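Local atomic coordinates of uncharacterized protein Atu2773 (Agrobacterium tumefaciens, PDB entry 2QV5), a protein that is of unknown function but belongs to the divergent polysaccharide deacetylase family, whose barrel-like carbohydrate-esterase fold suggests a role in carbohydrate deacetylation. Residues A[101-106]-A[135-140]; A[84-89]-A[127-132]; A[156-161]-A[178-183]; A[37-42]-A[57-62]. All coordinates share one frame; numbering follows the deposited sequence.

Contact 1: A[101-106]-A[135-140]; sequences DTLLAG and GRFLAE
Ala105 and Phe137 bring their backbones to a CA–CA distance of 5.1 Å, where an irregular loop, 101-106, meets the loop 135-140, whose first four residues have helical backbone angles, just before helix 141-153. Both are connections that follow strands of the parallel sheet in this beta/alpha fold of the polysaccharide deacetylase family: the first comes after strand 82-88, the second after strand 128-131. Phe137 carries the contact. Its CG stands anti to the backbone N (chi1 -162°), and the ring it bears reaches the other loop with CD1, CE1 and CZ. Along the ring edge, near its plane, lie Ala105 N and Leu104 O; Phe137 CD1 is 3.6 Å from Ala105 N, and Phe137 CE1 comes 3.7 Å from Leu104 O. Those two polar atoms hydrogen-bond to other residues, Ala105 N to Glu89 and Leu104 O to Asn112, and the ring packs beside them. Leu103 approaches obliquely, its CB 3.7 Å from CE1 of Phe137 and its CD2 against CZ. Val147 of helix 141-153 touches both Leu103 and Phe137, extending this apolar cluster onto the helix. Toward the more exposed side, the methyl of Ala105 touches the CG carbons of two charged side chains. Arg136 offers its CG, anti to the backbone N (chi1 174°), while Glu140, at the N-cap position of helix 141-153, offers its own CG from the same loop. That loop includes a backbone bond from Glu140 N to Phe137 O, and Ala105 CB ends 3.9 Å from Glu140 CG.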
loop_
_atom_site.group_PDB
_atom_site.type_symbol
_atom_site.label_atom_id
_atom_site.label_comp_id
_atom_site.label_asym_id
_atom_site.label_seq_id
_atom_site.Cartn_x
_atom_site.Cartn_y
_atom_site.Cartn_z
ATOM N N ASP A 101 -0.266 -9.034 15.957
ATOM C CA ASP A 101 0.959 -8.871 15.168
ATOM C C ASP A 101 1.344 -7.404 14.924
ATOM O O ASP A 101 2.166 -7.112 14.052
ATOM C CB ASP A 101 0.855 -9.642 13.845
ATOM C CG ASP A 101 1.157 -11.130 14.003
ATOM O OD1 ASP A 101 1.921 -11.496 14.924
ATOM O OD2 ASP A 101 0.637 -11.936 13.200
ATOM N N THR A 102 0.750 -6.497 15.702
ATOM C CA THR A 102 1.034 -5.058 15.629
ATOM C C THR A 102 2.452 -4.772 16.119
ATOM O O THR A 102 2.839 -5.210 17.207
ATOM C CB THR A 102 0.001 -4.244 16.458
ATOM O OG1 THR A 102 -1.321 -4.669 16.124
ATOM C CG2 THR A 102 0.117 -2.758 16.181
ATOM N N LEU A 103 3.234 -4.059 15.307
ATOM C CA LEU A 103 4.601 -3.706 15.696
ATOM C C LEU A 103 4.540 -2.546 16.692
ATOM O O LEU A 103 3.769 -1.593 16.502
ATOM C CB LEU A 103 5.460 -3.366 14.467
ATOM C CG LEU A 103 6.022 -4.511 13.595
ATOM C CD1 LEU A 103 4.970 -5.415 13.001
ATOM C CD2 LEU A 103 6.865 -3.946 12.467
ATOM N N LEU A 104 5.326 -2.654 17.764
ATOM C CA LEU A 104 5.270 -1.706 18.875
ATOM C C LEU A 104 6.584 -0.967 19.045
ATOM O O LEU A 104 7.660 -1.574 18.993
ATOM C CB LEU A 104 4.879 -2.423 20.181
ATOM C CG LEU A 104 3.586 -3.249 20.159
ATOM C CD1 LEU A 104 3.416 -4.059 21.435
ATOM C CD2 LEU A 104 2.361 -2.364 19.912
ATOM N N ALA A 105 6.481 0.345 19.255
ATOM C CA ALA A 105 7.636 1.234 19.369
ATOM C C ALA A 105 8.631 0.863 20.479
ATOM O O ALA A 105 9.839 1.034 20.308
ATOM C CB ALA A 105 7.175 2.685 19.519
ATOM N N GLY A 106 8.126 0.347 21.596
ATOM C CA GLY A 106 8.964 0.038 22.757
ATOM C C GLY A 106 9.616 -1.338 22.774
ATOM O O GLY A 106 10.523 -1.582 23.569
ATOM N N GLY A 135 0.842 5.784 13.794
ATOM C CA GLY A 135 1.097 7.139 14.286
ATOM C C GLY A 135 2.238 7.247 15.284
ATOM O O GLY A 135 3.102 8.120 15.158
ATOM N N ARG A 136 2.241 6.352 16.268
ATOM C CA ARG A 136 3.318 6.272 17.255
ATOM C C ARG A 136 4.584 5.656 16.656
ATOM O O ARG A 136 5.670 6.217 16.806
ATOM C CB ARG A 136 2.848 5.484 18.491
ATOM C CG ARG A 136 3.912 5.175 19.563
ATOM C CD ARG A 136 4.345 6.406 20.365
ATOM N NE ARG A 136 3.221 7.116 20.982
ATOM C CZ ARG A 136 2.872 7.029 22.264
ATOM N NH1 ARG A 136 3.555 6.258 23.104
ATOM N NH2 ARG A 136 1.831 7.721 22.708
ATOM N N PHE A 137 4.431 4.525 15.962
ATOM C CA PHE A 137 5.558 3.743 15.441
ATOM C C PHE A 137 6.446 4.490 14.434
ATOM O O PHE A 137 7.679 4.416 14.512
ATOM C CB PHE A 137 5.062 2.431 14.824
ATOM C CG PHE A 137 6.137 1.393 14.648
ATOM C CD1 PHE A 137 6.427 0.503 15.672
ATOM C CD2 PHE A 137 6.856 1.302 13.459
ATOM C CE1 PHE A 137 7.421 -0.454 15.521
ATOM C CE2 PHE A 137 7.848 0.346 13.299
ATOM C CZ PHE A 137 8.127 -0.537 14.325
ATOM N N LEU A 138 5.818 5.213 13.509
ATOM C CA LEU A 138 6.530 5.872 12.411
ATOM C C LEU A 138 7.396 7.048 12.842
ATOM O O LEU A 138 8.339 7.411 12.140
ATOM C CB LEU A 138 5.552 6.283 11.290
ATOM C CG LEU A 138 4.848 5.134 10.548
ATOM C CD1 LEU A 138 3.632 5.644 9.752
ATOM C CD2 LEU A 138 5.807 4.304 9.663
ATOM N N ALA A 139 7.077 7.628 13.997
ATOM C CA ALA A 139 7.852 8.731 14.566
ATOM C C ALA A 139 9.058 8.273 15.411
ATOM O O ALA A 139 9.806 9.108 15.929
ATOM C CB ALA A 139 6.931 9.641 15.385
ATOM N N GLU A 140 9.253 6.958 15.536
ATOM C CA GLU A 140 10.309 6.397 16.383
ATOM C C GLU A 140 11.433 5.722 15.595
ATOM O O GLU A 140 11.292 4.572 15.169
ATOM C CB GLU A 140 9.709 5.424 17.399
ATOM C CG GLU A 140 8.661 6.045 18.322
ATOM C CD GLU A 140 9.254 6.996 19.347
ATOM O OE1 GLU A 140 10.028 6.529 20.216
ATOM O OE2 GLU A 140 8.931 8.204 19.294
#

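Contact 2: A[84-89]-A[127-132]; sequences LQIPLE and TGVMNY
Gly128 O accepts a hydrogen bond from Leu84 N (3.0 Å), the first rung of a parallel ladder between neighbouring strands of the beta/alpha sheet. Helix 109-120 makes the crossover of this beta-alpha-beta unit, and the short strands run at 40° to one another. Val129 pairs with Leu84 and turns its CB to Ile86 CG1, 4.1 Å away, on the face where Leu116 of the helix also touches Ile86. Met130 follows with two backbone bonds, its N to Leu84 O and its O from Ile86 N, the latter donor lying nearly along the C=O axis. Its side chain occupies the other face. With CG between the backbone N and carbonyl carbon (chi1 57°), it lies alongside Gln85, pointing the same way, and the two CG atoms close to 3.4 Å. The amide of Gln85 turns away from the methionine to Gly38, whose N bonds to OE1. Asn131 returns to the Ile86 face; the side chains of Leu88 and Asn131 cross at about a right angle, Leu88 CD1 meeting Asn131 CB at 3.7 Å, while the Asn131 amide is held by Leu133 and Asp161. A water accepts a weak bond from Gln85 NE2 and donates to Asn131 O. Tyr132, where the chain turns a corner, still bonds through N to Ile86 O, with the donor above the carbonyl plane, and its O receives Leu88 N at 3.0 Å.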
loop_
_atom_site.group_PDB
_atom_site.type_symbol
_atom_site.label_atom_id
_atom_site.label_comp_id
_atom_site.label_asym_id
_atom_site.label_seq_id
_atom_site.Cartn_x
_atom_site.Cartn_y
_atom_site.Cartn_z
ATOM N N LEU A 84 1.123 -5.509 0.784
ATOM C CA LEU A 84 0.775 -6.045 2.098
ATOM C C LEU A 84 0.685 -4.927 3.142
ATOM O O LEU A 84 1.641 -4.199 3.334
ATOM C CB LEU A 84 1.837 -7.050 2.545
ATOM C CG LEU A 84 1.616 -7.755 3.887
ATOM C CD1 LEU A 84 0.271 -8.508 3.929
ATOM C CD2 LEU A 84 2.773 -8.681 4.123
ATOM N N GLN A 85 -0.453 -4.804 3.821
ATOM C CA GLN A 85 -0.582 -3.805 4.897
ATOM C C GLN A 85 -0.132 -4.361 6.241
ATOM O O GLN A 85 -0.691 -5.343 6.731
ATOM C CB GLN A 85 -2.010 -3.301 5.035
ATOM C CG GLN A 85 -2.456 -2.373 3.957
ATOM C CD GLN A 85 -3.948 -2.089 4.011
ATOM O OE1 GLN A 85 -4.766 -2.969 3.758
ATOM N NE2 GLN A 85 -4.304 -0.850 4.330
ATOM N N ILE A 86 0.851 -3.705 6.845
ATOM C CA ILE A 86 1.428 -4.137 8.108
ATOM C C ILE A 86 0.888 -3.298 9.265
ATOM O O ILE A 86 1.046 -2.079 9.262
ATOM C CB ILE A 86 2.971 -4.032 8.059
ATOM C CG1 ILE A 86 3.524 -4.874 6.907
ATOM C CG2 ILE A 86 3.597 -4.462 9.387
ATOM C CD1 ILE A 86 3.257 -6.351 7.075
ATOM N N PRO A 87 0.249 -3.947 10.258
ATOM C CA PRO A 87 -0.260 -3.213 11.427
ATOM C C PRO A 87 0.870 -2.617 12.285
ATOM O O PRO A 87 1.760 -3.342 12.721
ATOM C CB PRO A 87 -1.042 -4.285 12.206
ATOM C CG PRO A 87 -0.487 -5.579 11.769
ATOM C CD PRO A 87 -0.034 -5.391 10.343
ATOM N N LEU A 88 0.832 -1.301 12.493
ATOM C CA LEU A 88 1.844 -0.586 13.280
ATOM C C LEU A 88 1.193 0.216 14.406
ATOM O O LEU A 88 0.037 0.612 14.287
ATOM C CB LEU A 88 2.670 0.348 12.394
ATOM C CG LEU A 88 3.438 -0.160 11.168
ATOM C CD1 LEU A 88 4.146 1.031 10.544
ATOM C CD2 LEU A 88 4.453 -1.227 11.526
ATOM N N GLU A 89 1.936 0.459 15.488
ATOM C CA GLU A 89 1.356 1.038 16.716
ATOM C C GLU A 89 0.813 2.450 16.513
ATOM O O GLU A 89 1.570 3.356 16.162
ATOM C CB GLU A 89 2.362 1.040 17.865
ATOM C CG GLU A 89 1.736 1.314 19.234
ATOM C CD GLU A 89 2.765 1.629 20.305
ATOM O OE1 GLU A 89 3.917 1.162 20.186
ATOM O OE2 GLU A 89 2.421 2.344 21.271
ATOM N N THR A 127 4.444 -6.416 -4.138
ATOM C CA THR A 127 5.611 -5.631 -4.544
ATOM C C THR A 127 6.172 -4.880 -3.377
ATOM O O THR A 127 7.306 -4.423 -3.415
ATOM C CB THR A 127 5.289 -4.580 -5.637
ATOM O OG1 THR A 127 4.121 -3.826 -5.262
ATOM C CG2 THR A 127 5.074 -5.248 -6.974
ATOM N N GLY A 128 5.360 -4.698 -2.346
ATOM C CA GLY A 128 5.833 -3.932 -1.228
ATOM C C GLY A 128 4.879 -3.951 -0.074
ATOM O O GLY A 128 3.851 -4.638 -0.114
ATOM N N VAL A 129 5.216 -3.166 0.943
ATOM C CA VAL A 129 4.412 -3.088 2.146
ATOM C C VAL A 129 3.920 -1.662 2.346
ATOM O O VAL A 129 4.535 -0.697 1.865
ATOM C CB VAL A 129 5.172 -3.578 3.424
ATOM C CG1 VAL A 129 5.724 -4.990 3.253
ATOM C CG2 VAL A 129 6.286 -2.620 3.790
ATOM N N MET A 130 2.802 -1.527 3.046
ATOM C CA MET A 130 2.342 -0.210 3.458
ATOM C C MET A 130 1.931 -0.268 4.923
ATOM O O MET A 130 1.622 -1.334 5.435
ATOM C CB MET A 130 1.216 0.327 2.543
ATOM C CG MET A 130 -0.024 -0.550 2.413
ATOM S SD MET A 130 -1.403 0.090 1.382
ATOM C CE MET A 130 -1.332 1.837 1.705
ATOM N N ASN A 131 1.971 0.872 5.603
ATOM C CA ASN A 131 1.577 0.919 7.009
ATOM C C ASN A 131 0.069 0.855 7.125
ATOM O O ASN A 131 -0.646 1.403 6.287
ATOM C CB ASN A 131 2.088 2.199 7.684
ATOM C CG ASN A 131 1.565 3.453 7.028
ATOM O OD1 ASN A 131 1.853 3.723 5.863
ATOM N ND2 ASN A 131 0.779 4.225 7.773
ATOM N N TYR A 132 -0.406 0.133 8.132
ATOM C CA TYR A 132 -1.752 0.329 8.620
ATOM C C TYR A 132 -1.582 1.035 9.955
ATOM O O TYR A 132 -0.943 0.489 10.874
ATOM C CB TYR A 132 -2.522 -0.982 8.781
ATOM C CG TYR A 132 -3.895 -0.755 9.389
ATOM C CD1 TYR A 132 -4.809 0.116 8.783
ATOM C CD2 TYR A 132 -4.267 -1.380 10.579
ATOM C CE1 TYR A 132 -6.064 0.351 9.347
ATOM C CE2 TYR A 132 -5.528 -1.157 11.148
ATOM C CZ TYR A 132 -6.418 -0.290 10.526
ATOM O OH TYR A 132 -7.659 -0.062 11.086
HETATM O O HOH W 1 -3.000 2.235 5.028
#

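Contact 3: A[156-161]-A[178-183]; sequences LLFLDD and APQGFA
Leu156 and Pro179 open the pairing of two parallel strands, linked through helix 169-176 in a beta-alpha-beta unit of the deacetylase-type beta/alpha sheet. One water donates to Leu156 O and to Pro179 O, bridging the carbonyls just ahead of the regular bonds. Leu157 brings its CB to 4.4 Å from Pro179 CB, a loose apolar touch. The ladder proper starts at Phe158, whose N bonds to Pro179 O and whose O receives Gly181 N at 3.1 Å. Its ring, directed by a CG anti to the backbone N (chi1 -174°), crosses Gln180 obliquely: Phe158 CD2 is 4.0 Å from Gln180 CG, with ring and amide planes 27° apart. Helix 141-153 covers the same ring through Met148 and Ile151. Leu159 takes the opposite face of the sheet, where its CD1 lies 3.6 Å from Gly181 O. Asp160 donates its N to that same oxygen (2.9 Å) and accepts Ala183 N at its own O. Beside Asp160, and pointing the same way, Phe182 presents CD1 and CE1; CE1 comes 3.6 Å from Asp160 CG, with carboxylate and ring planes 47° apart. The carboxylate has its polar partners outside the two strands: OD2 meets the hydroxyls of Ser167 and Ser169, and OD1 meets Gly162 N. Gln180 OE1 rests over the centre of the Phe182 ring, 3.5 Å above its plane; Ser169 OG is within bonding distance of this oxygen and of Asp160 OD2, and can donate to only one at a time. Strand 157-160 ends before Asp161, whose O lies 3.6 Å from Ala183 CB.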
loop_
_atom_site.group_PDB
_atom_site.type_symbol
_atom_site.label_atom_id
_atom_site.label_comp_id
_atom_site.label_asym_id
_atom_site.label_seq_id
_atom_site.Cartn_x
_atom_site.Cartn_y
_atom_site.Cartn_z
ATOM N N LEU A 156 11.641 -5.189 -1.469
ATOM C CA LEU A 156 10.286 -4.670 -1.400
ATOM C C LEU A 156 10.307 -3.149 -1.266
ATOM O O LEU A 156 11.242 -2.576 -0.682
ATOM C CB LEU A 156 9.548 -5.255 -0.182
ATOM C CG LEU A 156 9.336 -6.768 -0.085
ATOM C CD1 LEU A 156 9.102 -7.198 1.370
ATOM C CD2 LEU A 156 8.166 -7.181 -0.968
ATOM N N LEU A 157 9.266 -2.503 -1.790
ATOM C CA LEU A 157 9.088 -1.065 -1.614
ATOM C C LEU A 157 8.301 -0.814 -0.344
ATOM O O LEU A 157 7.593 -1.700 0.115
ATOM C CB LEU A 157 8.351 -0.458 -2.815
ATOM C CG LEU A 157 6.885 -0.814 -3.102
ATOM C CD1 LEU A 157 5.899 0.085 -2.359
ATOM C CD2 LEU A 157 6.693 -0.641 -4.573
ATOM N N PHE A 158 8.425 0.391 0.210
ATOM C CA PHE A 158 7.663 0.815 1.396
ATOM C C PHE A 158 6.793 2.016 1.009
ATOM O O PHE A 158 7.300 3.076 0.630
ATOM C CB PHE A 158 8.644 1.183 2.532
ATOM C CG PHE A 158 7.982 1.501 3.856
ATOM C CD1 PHE A 158 7.914 0.537 4.858
ATOM C CD2 PHE A 158 7.466 2.769 4.116
ATOM C CE1 PHE A 158 7.314 0.819 6.088
ATOM C CE2 PHE A 158 6.858 3.060 5.335
ATOM C CZ PHE A 158 6.786 2.089 6.325
ATOM N N LEU A 159 5.482 1.859 1.102
ATOM C CA LEU A 159 4.568 2.962 0.853
ATOM C C LEU A 159 4.048 3.477 2.198
ATOM O O LEU A 159 3.429 2.749 2.970
ATOM C CB LEU A 159 3.421 2.522 -0.076
ATOM C CG LEU A 159 2.364 3.589 -0.391
ATOM C CD1 LEU A 159 2.919 4.696 -1.288
ATOM C CD2 LEU A 159 1.141 2.973 -1.007
ATOM N N ASP A 160 4.338 4.732 2.491
ATOM C CA ASP A 160 3.852 5.346 3.714
ATOM C C ASP A 160 2.562 6.077 3.344
ATOM O O ASP A 160 2.534 6.868 2.394
ATOM C CB ASP A 160 4.942 6.283 4.265
ATOM C CG ASP A 160 4.624 6.839 5.660
ATOM O OD1 ASP A 160 3.494 7.317 5.905
ATOM O OD2 ASP A 160 5.541 6.833 6.512
ATOM N N ASP A 161 1.480 5.820 4.075
ATOM C CA ASP A 161 0.177 6.401 3.689
ATOM C C ASP A 161 0.032 7.921 3.940
ATOM O O ASP A 161 -0.943 8.539 3.510
ATOM C CB ASP A 161 -0.995 5.600 4.280
ATOM C CG ASP A 161 -1.214 5.855 5.762
ATOM O OD1 ASP A 161 -0.340 6.436 6.434
ATOM O OD2 ASP A 161 -2.281 5.439 6.265
ATOM N N ALA A 178 16.620 2.589 0.653
ATOM C CA ALA A 178 15.450 1.731 0.435
ATOM C C ALA A 178 14.425 2.446 -0.457
ATOM O O ALA A 178 14.267 3.663 -0.347
ATOM C CB ALA A 178 14.821 1.355 1.761
ATOM N N PRO A 179 13.738 1.703 -1.352
ATOM C CA PRO A 179 12.697 2.332 -2.171
ATOM C C PRO A 179 11.465 2.662 -1.316
ATOM O O PRO A 179 10.926 1.785 -0.641
ATOM C CB PRO A 179 12.359 1.252 -3.209
ATOM C CG PRO A 179 13.432 0.230 -3.085
ATOM C CD PRO A 179 13.881 0.275 -1.677
ATOM N N GLN A 180 11.046 3.928 -1.342
ATOM C CA GLN A 180 9.965 4.426 -0.492
ATOM C C GLN A 180 9.215 5.525 -1.222
ATOM O O GLN A 180 9.771 6.185 -2.108
ATOM C CB GLN A 180 10.533 4.956 0.830
ATOM C CG GLN A 180 9.525 5.383 1.918
ATOM C CD GLN A 180 9.211 6.885 1.911
ATOM O OE1 GLN A 180 8.320 7.342 2.617
ATOM N NE2 GLN A 180 9.931 7.643 1.102
ATOM N N GLY A 181 7.950 5.698 -0.857
ATOM C CA GLY A 181 7.116 6.774 -1.374
ATOM C C GLY A 181 6.042 7.130 -0.359
ATOM O O GLY A 181 5.615 6.287 0.431
ATOM N N PHE A 182 5.625 8.389 -0.379
ATOM C CA PHE A 182 4.519 8.878 0.444
ATOM C C PHE A 182 3.312 8.997 -0.467
ATOM O O PHE A 182 3.453 9.426 -1.627
ATOM C CB PHE A 182 4.838 10.275 0.997
ATOM C CG PHE A 182 5.751 10.286 2.197
ATOM C CD1 PHE A 182 5.292 9.871 3.445
ATOM C CD2 PHE A 182 7.052 10.773 2.091
ATOM C CE1 PHE A 182 6.127 9.901 4.557
ATOM C CE2 PHE A 182 7.902 10.804 3.212
ATOM C CZ PHE A 182 7.435 10.371 4.436
ATOM N N ALA A 183 2.137 8.609 0.033
ATOM C CA ALA A 183 0.904 8.915 -0.662
ATOM C C ALA A 183 0.735 10.417 -0.645
ATOM O O ALA A 183 1.019 11.070 0.367
ATOM C CB ALA A 183 -0.295 8.251 0.010
HETATM O O HOH W 2 11.736 -0.398 0.891
#

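Contact 4: A[37-42]-A[57-62]; sequences GGLGLS and VTLGFA
Leu39 and Phe61 form the apolar centre of this contact, a parallel strand pairing in the beta/alpha sheet whose crossover is helix 43-52. The CB of Leu39 stands over the face of the Phe61 ring, 4.0 Å from its centroid and 7° off the ring normal, a CH-pi contact. Beyond it Leu39 CD2 reaches to 3.8 Å from Phe61 CZ, and on another side the same methyl meets Leu59 CD1. Phe61 CG stands beside its own backbone N (chi1 -83°), which brings it to 4.1 Å from Leu39 CB, and helix 68-78 packs against the ring through Leu68, Trp71 and Ala75. Further out, Leu41 leans its branch point onto Ala62: Leu41 CG is 3.6 Å from Ala62 CB, and both leucine methyls lie close to that carbon as well. The backbones themselves cross at 58°, and Gly37 and Gly60 have their CA atoms 3.9 Å apart. Gly60, without a side chain, lets the chains come this close. Two hydrogen bonds join the strands, Leu39 N to Gly60 O and Ala62 N to Leu39 O (2.8 Å), each donor in the carbonyl plane. The chain then leaves the sheet in a type II turn from Gly38 to Leu41, with glycine at 38 and 40, where the backbone angles would press any CB against the preceding carbonyl oxygen. At the polar edge Ser42 caps helix 43-52, its OG accepting Gly45 N.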
loop_
_atom_site.group_PDB
_atom_site.type_symbol
_atom_site.label_atom_id
_atom_site.label_comp_id
_atom_site.label_asym_id
_atom_site.label_seq_id
_atom_site.Cartn_x
_atom_site.Cartn_y
_atom_site.Cartn_z
ATOM N N GLY A 37 -7.013 -0.180 0.033
ATOM C CA GLY A 37 -6.545 -1.109 1.044
ATOM C C GLY A 37 -7.661 -1.737 1.858
ATOM O O GLY A 37 -8.847 -1.488 1.616
ATOM N N GLY A 38 -7.277 -2.569 2.817
ATOM C CA GLY A 38 -8.250 -3.221 3.688
ATOM C C GLY A 38 -8.790 -4.548 3.176
ATOM O O GLY A 38 -9.696 -5.107 3.788
ATOM N N LEU A 39 -8.238 -5.068 2.076
ATOM C CA LEU A 39 -8.696 -6.369 1.548
ATOM C C LEU A 39 -8.485 -7.502 2.533
ATOM O O LEU A 39 -7.448 -7.565 3.205
ATOM C CB LEU A 39 -8.064 -6.703 0.186
ATOM C CG LEU A 39 -8.889 -6.148 -0.974
ATOM C CD1 LEU A 39 -8.564 -4.706 -1.274
ATOM C CD2 LEU A 39 -8.679 -6.993 -2.194
ATOM N N GLY A 40 -9.502 -8.356 2.653
ATOM C CA GLY A 40 -9.510 -9.445 3.626
ATOM C C GLY A 40 -10.281 -9.136 4.906
ATOM O O GLY A 40 -10.661 -10.051 5.625
ATOM N N LEU A 41 -10.526 -7.859 5.191
ATOM C CA LEU A 41 -11.272 -7.479 6.402
ATOM C C LEU A 41 -12.778 -7.740 6.315
ATOM O O LEU A 41 -13.375 -8.272 7.259
ATOM C CB LEU A 41 -11.004 -6.018 6.796
ATOM C CG LEU A 41 -9.558 -5.647 7.135
ATOM C CD1 LEU A 41 -9.368 -4.123 7.214
ATOM C CD2 LEU A 41 -9.049 -6.346 8.408
ATOM N N SER A 42 -13.396 -7.327 5.207
ATOM C CA SER A 42 -14.786 -7.687 4.920
ATOM C C SER A 42 -14.830 -8.586 3.715
ATOM O O SER A 42 -14.292 -8.241 2.662
ATOM C CB SER A 42 -15.643 -6.452 4.650
ATOM O OG SER A 42 -16.838 -6.811 3.975
ATOM N N VAL A 57 -5.686 -0.498 -10.578
ATOM C CA VAL A 57 -5.767 -0.092 -9.181
ATOM C C VAL A 57 -4.995 -1.094 -8.330
ATOM O O VAL A 57 -5.242 -2.310 -8.377
ATOM C CB VAL A 57 -7.238 0.041 -8.728
ATOM C CG1 VAL A 57 -7.348 0.380 -7.228
ATOM C CG2 VAL A 57 -7.947 1.108 -9.557
ATOM N N THR A 58 -4.052 -0.576 -7.554
ATOM C CA THR A 58 -3.235 -1.388 -6.655
ATOM C C THR A 58 -4.087 -1.758 -5.441
ATOM O O THR A 58 -4.846 -0.930 -4.945
ATOM C CB THR A 58 -1.975 -0.604 -6.238
ATOM O OG1 THR A 58 -1.217 -0.299 -7.415
ATOM C CG2 THR A 58 -1.099 -1.389 -5.249
ATOM N N LEU A 59 -3.980 -3.002 -4.979
ATOM C CA LEU A 59 -4.781 -3.438 -3.825
ATOM C C LEU A 59 -3.934 -3.710 -2.584
ATOM O O LEU A 59 -2.919 -4.401 -2.650
ATOM C CB LEU A 59 -5.651 -4.654 -4.195
ATOM C CG LEU A 59 -6.566 -4.481 -5.427
ATOM C CD1 LEU A 59 -7.272 -5.789 -5.749
ATOM C CD2 LEU A 59 -7.584 -3.378 -5.255
ATOM N N GLY A 60 -4.348 -3.153 -1.449
ATOM C CA GLY A 60 -3.668 -3.400 -0.181
ATOM C C GLY A 60 -4.385 -4.490 0.593
ATOM O O GLY A 60 -5.610 -4.418 0.784
ATOM N N PHE A 61 -3.633 -5.509 1.006
ATOM C CA PHE A 61 -4.210 -6.654 1.716
ATOM C C PHE A 61 -3.925 -6.513 3.201
ATOM O O PHE A 61 -2.791 -6.269 3.592
ATOM C CB PHE A 61 -3.626 -7.971 1.179
ATOM C CG PHE A 61 -4.311 -8.456 -0.053
ATOM C CD1 PHE A 61 -4.325 -7.682 -1.211
ATOM C CD2 PHE A 61 -4.974 -9.666 -0.053
ATOM C CE1 PHE A 61 -4.981 -8.101 -2.350
ATOM C CE2 PHE A 61 -5.624 -10.096 -1.192
ATOM C CZ PHE A 61 -5.622 -9.312 -2.351
ATOM N N ALA A 62 -4.962 -6.649 4.022
ATOM C CA ALA A 62 -4.806 -6.507 5.462
ATOM C C ALA A 62 -4.204 -7.783 6.010
ATOM O O ALA A 62 -4.712 -8.873 5.751
ATOM C CB ALA A 62 -6.130 -6.244 6.101
#

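Contacts 2, 3 and 4 each close a beta-alpha-beta unit of one parallel sheet, whereas contact 1, partly buried at the periphery, its centre about 17 Å from that of the chain, joins the connections beyond two of its strands. Contacts 2 and 4 are the buried pair; contact 3 is more open on its 178-183 side. Strands 128-131 and 157-160 adjoin, so contacts 2 and 3 share a boundary, and strands 58-62 and 82-88 join contacts 2 and 4. Contact 1 extends contact 2 through Glu89. Backbone bonds dominate contacts 2 and 3, with four or more each, while contact 4 has two and relies on leucine-aromatic packing, and contact 1 rests on side-chain packing.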